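Local structure of helix-turn-helix domain-containing protein (Shewanella amazonensis SB2B, 3KE2) at the interface of chains A and B. The protein is of unknown function but, as a member of a winged helix-turn-helix family, may bind DNA and act in transcriptional control. Numbering follows the deposited sequence. Chains: chain A/B, uncharacterized protein YP_928783.1.

Contact 1: the interface of chains A and B. Residues chain A 13, 15-16; chain B 58-60.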
loop_
_atom_site.group_PDB
_atom_site.type_symbol
_atom_site.label_atom_id
_atom_site.label_comp_id
_atom_site.label_asym_id
_atom_site.label_seq_id
_atom_site.Cartn_x
_atom_site.Cartn_y
_atom_site.Cartn_z
ATOM N N SER A 13 7.824 11.159 -0.461
ATOM C CA SER A 13 9.005 10.407 -0.895
ATOM C C SER A 13 8.733 9.690 -2.212
ATOM O O SER A 13 7.598 9.490 -2.585
ATOM C CB SER A 13 9.442 9.377 0.157
ATOM O OG SER A 13 8.636 8.211 0.126
ATOM N N GLN A 15 9.202 6.608 -2.870
ATOM C CA GLN A 15 8.587 5.342 -2.552
ATOM C C GLN A 15 7.083 5.525 -2.363
ATOM O O GLN A 15 6.282 4.745 -2.860
ATOM C CB GLN A 15 9.188 4.800 -1.273
ATOM C CG GLN A 15 9.048 3.324 -1.132
ATOM C CD GLN A 15 10.088 2.582 -1.928
ATOM O OE1 GLN A 15 9.757 1.880 -2.883
ATOM N NE2 GLN A 15 11.367 2.767 -1.566
ATOM N N HIS A 16 6.718 6.585 -1.646
ATOM C CA HIS A 16 5.321 6.897 -1.356
ATOM C C HIS A 16 4.596 7.325 -2.631
ATOM O O HIS A 16 3.420 6.956 -2.858
ATOM C CB HIS A 16 5.246 7.957 -0.240
ATOM C CG HIS A 16 3.866 8.201 0.287
ATOM N ND1 HIS A 16 3.472 9.413 0.812
ATOM C CD2 HIS A 16 2.769 7.407 0.319
ATOM C CE1 HIS A 16 2.199 9.345 1.166
ATOM N NE2 HIS A 16 1.746 8.143 0.863
ATOM N N ALA B 58 4.793 5.328 6.704
ATOM C CA ALA B 58 4.268 6.514 6.021
ATOM C C ALA B 58 4.195 6.287 4.503
ATOM O O ALA B 58 3.250 6.761 3.842
ATOM C CB ALA B 58 5.106 7.753 6.352
ATOM N N ASP B 59 5.159 5.536 3.963
ATOM C CA ASP B 59 5.174 5.252 2.535
ATOM C C ASP B 59 3.972 4.430 2.082
ATOM O O ASP B 59 3.740 4.319 0.909
ATOM C CB ASP B 59 6.471 4.556 2.122
ATOM C CG ASP B 59 7.673 5.479 2.197
ATOM O OD1 ASP B 59 7.470 6.716 2.289
ATOM O OD2 ASP B 59 8.818 4.966 2.150
ATOM N N ILE B 60 3.220 3.837 2.995
ATOM C CA ILE B 60 2.025 3.125 2.586
ATOM C C ILE B 60 0.786 3.727 3.303
ATOM O O ILE B 60 -0.264 3.090 3.388
ATOM C CB ILE B 60 2.166 1.578 2.775
ATOM C CG1 ILE B 60 2.245 1.196 4.255
ATOM C CG2 ILE B 60 3.379 1.046 1.982
ATOM C CD1 ILE B 60 2.334 -0.306 4.475
#
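A helix N-cap in a winged helix-turn-helix protein meets a carboxylate of the second chain here: A:Ser13, just before helix 14-31, faces B:Asp59 of the 3-10 helix 57-60. The A:Ser13 hydroxyl OG donates to the carboxylate oxygen B:Asp59 OD1 at 2.9 Å. It approaches from above the carboxylate plane, 52° out of it. The same OG accepts the backbone N-H of A:His16, with N to OG at 3.1 Å and 159° at the hydrogen, so one hydroxyl both caps the helix and reaches the partner. With OG between the backbone N and the carbonyl carbon (chi1 79°), the hydroxyl can meet both the A:His16 N-H and B:Asp59 OD1.

The other carboxylate oxygen, B:Asp59 OD2, packs against the aliphatic part of A:Gln15, 3.4 Å from its CB. The two side chains cross at about a right angle, and the contact is through the methylenes of the glutamine. On the next residue, the A:His16 CB lies 3.9 Å from B:Asp59 CA, while the backbone carbonyl B:Ala58 O sits 3.5 Å above the imidazole plane, over its centre. The ring carbon A:His16 CD2 also comes 3.3 Å from the backbone carbonyl B:Asp59 O. The first turn of a helix, whose dipole is positive at this end, would probably favour a charged aspartate. A:His16 ND1 is 5.0 Å from B:Asp59 OD1, and the histidine's charge is not seen.

B:Asp59 loses 69 Å² to the partner, against 30 Å² or less for each other residue of the patch. In the fold, the site joins the start of helix 14-31 in chain A to the short 3-10 turn that follows helix 47-55 and precedes strand 63-67 in chain B.

Contact 2: the interface of chains A and B. Residues chain A 19, 58-61, 85-86; chain B 16, 19, 23, 86.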
loop_
_atom_site.group_PDB
_atom_site.type_symbol
_atom_site.label_atom_id
_atom_site.label_comp_id
_atom_site.label_asym_id
_atom_site.label_seq_id
_atom_site.Cartn_x
_atom_site.Cartn_y
_atom_site.Cartn_z
ATOM N N PHE A 19 3.699 4.389 -4.578
ATOM C CA PHE A 19 2.571 3.684 -3.970
ATOM C C PHE A 19 1.258 4.347 -4.372
ATOM O O PHE A 19 0.329 3.686 -4.797
ATOM C CB PHE A 19 2.754 3.649 -2.434
ATOM C CG PHE A 19 1.587 3.054 -1.670
ATOM C CD1 PHE A 19 1.440 1.682 -1.555
ATOM C CD2 PHE A 19 0.662 3.885 -1.022
ATOM C CE1 PHE A 19 0.372 1.149 -0.862
ATOM C CE2 PHE A 19 -0.392 3.353 -0.323
ATOM C CZ PHE A 19 -0.543 1.987 -0.246
ATOM N N ALA A 58 0.632 -6.637 -7.503
ATOM C CA ALA A 58 0.724 -7.840 -6.685
ATOM C C ALA A 58 1.555 -7.562 -5.424
ATOM O O ALA A 58 1.279 -8.138 -4.368
ATOM C CB ALA A 58 1.310 -8.980 -7.490
ATOM N N ASP A 59 2.552 -6.667 -5.527
ATOM C CA ASP A 59 3.404 -6.298 -4.383
ATOM C C ASP A 59 2.604 -5.742 -3.208
ATOM O O ASP A 59 3.023 -5.875 -2.056
ATOM C CB ASP A 59 4.475 -5.241 -4.762
ATOM C CG ASP A 59 5.597 -5.787 -5.686
ATOM O OD1 ASP A 59 5.641 -7.017 -5.948
ATOM O OD2 ASP A 59 6.457 -4.966 -6.118
ATOM N N ILE A 60 1.471 -5.106 -3.486
ATOM C CA ILE A 60 0.659 -4.525 -2.421
ATOM C C ILE A 60 -0.687 -5.233 -2.276
ATOM O O ILE A 60 -1.596 -4.709 -1.655
ATOM C CB ILE A 60 0.494 -2.982 -2.613
ATOM C CG1 ILE A 60 -0.291 -2.613 -3.880
ATOM C CG2 ILE A 60 1.904 -2.321 -2.611
ATOM C CD1 ILE A 60 -0.781 -1.122 -3.921
ATOM N N GLY A 61 -0.806 -6.430 -2.844
ATOM C CA GLY A 61 -2.042 -7.236 -2.726
ATOM C C GLY A 61 -3.237 -6.944 -3.624
ATOM O O GLY A 61 -4.335 -7.427 -3.360
ATOM N N PRO A 85 -5.675 -5.975 0.797
ATOM C CA PRO A 85 -5.502 -5.150 1.979
ATOM C C PRO A 85 -5.729 -3.661 1.747
ATOM O O PRO A 85 -5.669 -2.886 2.719
ATOM C CB PRO A 85 -4.026 -5.379 2.323
ATOM C CG PRO A 85 -3.377 -5.508 1.019
ATOM C CD PRO A 85 -4.379 -6.251 0.144
ATOM N N ILE A 86 -5.965 -3.269 0.493
ATOM C CA ILE A 86 -6.150 -1.872 0.134
ATOM C C ILE A 86 -7.615 -1.470 0.156
ATOM O O ILE A 86 -8.507 -2.169 -0.352
ATOM C CB ILE A 86 -5.588 -1.579 -1.269
ATOM C CG1 ILE A 86 -4.121 -2.010 -1.360
ATOM C CG2 ILE A 86 -5.726 -0.111 -1.618
ATOM C CD1 ILE A 86 -3.250 -1.446 -0.333
ATOM N N HIS B 16 6.863 -7.493 -1.611
ATOM C CA HIS B 16 5.591 -7.976 -1.059
ATOM C C HIS B 16 5.839 -8.497 0.374
ATOM O O HIS B 16 5.000 -8.340 1.267
ATOM C CB HIS B 16 4.936 -9.013 -1.984
ATOM C CG HIS B 16 3.531 -9.370 -1.594
ATOM N ND1 HIS B 16 3.027 -10.648 -1.699
ATOM C CD2 HIS B 16 2.541 -8.627 -1.041
ATOM C CE1 HIS B 16 1.775 -10.668 -1.266
ATOM N NE2 HIS B 16 1.462 -9.457 -0.849
ATOM N N PHE B 19 6.243 -5.570 2.435
ATOM C CA PHE B 19 4.918 -4.940 2.603
ATOM C C PHE B 19 4.091 -5.638 3.666
ATOM O O PHE B 19 3.517 -5.004 4.535
ATOM C CB PHE B 19 4.173 -4.918 1.247
ATOM C CG PHE B 19 2.785 -4.335 1.311
ATOM C CD1 PHE B 19 2.591 -2.979 1.260
ATOM C CD2 PHE B 19 1.676 -5.158 1.384
ATOM C CE1 PHE B 19 1.332 -2.451 1.309
ATOM C CE2 PHE B 19 0.414 -4.633 1.440
ATOM C CZ PHE B 19 0.240 -3.281 1.397
ATOM N N LEU B 23 2.342 -4.414 7.473
ATOM C CA LEU B 23 0.947 -4.659 7.875
ATOM C C LEU B 23 0.869 -5.556 9.089
ATOM O O LEU B 23 -0.036 -5.390 9.910
ATOM C CB LEU B 23 0.091 -5.238 6.736
ATOM C CG LEU B 23 -0.475 -4.260 5.697
ATOM C CD1 LEU B 23 0.592 -3.408 5.016
ATOM C CD2 LEU B 23 -1.270 -5.055 4.659
ATOM N N ILE B 86 -4.871 1.427 4.122
ATOM C CA ILE B 86 -4.709 0.023 4.458
ATOM C C ILE B 86 -5.911 -0.447 5.268
ATOM O O ILE B 86 -6.358 0.232 6.197
ATOM C CB ILE B 86 -3.392 -0.214 5.239
ATOM C CG1 ILE B 86 -2.200 0.257 4.409
ATOM C CG2 ILE B 86 -3.230 -1.671 5.620
ATOM C CD1 ILE B 86 -2.105 -0.344 3.020
#
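A largely apolar interface between two winged helix-turn-helix chains is seen where B:Phe19, on helix 14-31, packs against A:Ile60 and A:Pro85; it would help to hold the two-fold pair together if that pair is the biological dimer. The B:Phe19 ring lies between two neighbours. Over the centre of one face stands the backbone carbon A:Ile60 CA, in a CH-pi contact 3.9 Å from the ring centroid. The side chain packs there too, with A:Ile60 CB and CG2 each 4.0 Å from B:Phe19 CE1. The opposite face takes a methyl of its own chain, B:Leu23 CD1, 3.6 Å above the plane and offset toward the rim. At the edge, in the ring plane, A:Pro85 CG comes 3.9 Å from B:Phe19 CE2. With CG anti to the backbone N (chi1 178°), the phenyl is carried off the helix between these groups. An alanine in place of B:Phe19 would probably open a gap between A:Ile60, A:Pro85 and B:Leu23 and strip A:Ile60 CA of its aromatic partner.

B:Leu23 also touches the partner through its other methyl: CD2 is 3.6 Å from A:Pro85 CB, so one leucine braces the phenyl ring with one branch and the proline with the other. One turn earlier than B:Phe19 on the helix, B:His16 takes the carbonyl A:Ala58 O 3.6 Å above its imidazole plane, over the centre, as the symmetry counterpart of A:His16.

Near the symmetry axis A:Ile86 and B:Ile86 form an antiparallel beta bridge. No polar pair across this patch comes within bonding reach, so the contact described here is packing. Their side chains meet tip to tip, CD1 to CD1 at 3.7 Å. CG1 is anti to the carbonyl carbon in both copies (chi1 -55° and -58°), and with a similar second torsion the two CD1 methyls come together. Alongside, the carbonyl A:Pro85 O lies 3.5 Å from B:Ile86 CA.

The centres of contact 1 and contact 2 lie about 12 Å apart, measured between their C-alpha atoms, along one two-fold symmetric interface. Both pair helix 14-31 of one chain with the 3-10 helix 57-60 of the other, with the chains exchanged; residues 16, 58 and 59 make contacts in both, while Ile60 packs against the partner in contact 2. Contact 1 supplies a polar bond, contact 2 the aromatic and aliphatic packing and the paired Ile86 residues near the two-fold axis. Repetition by symmetry would make a continuous reciprocal surface, consistent with a dimer, although the structure alone does not prove one in solution.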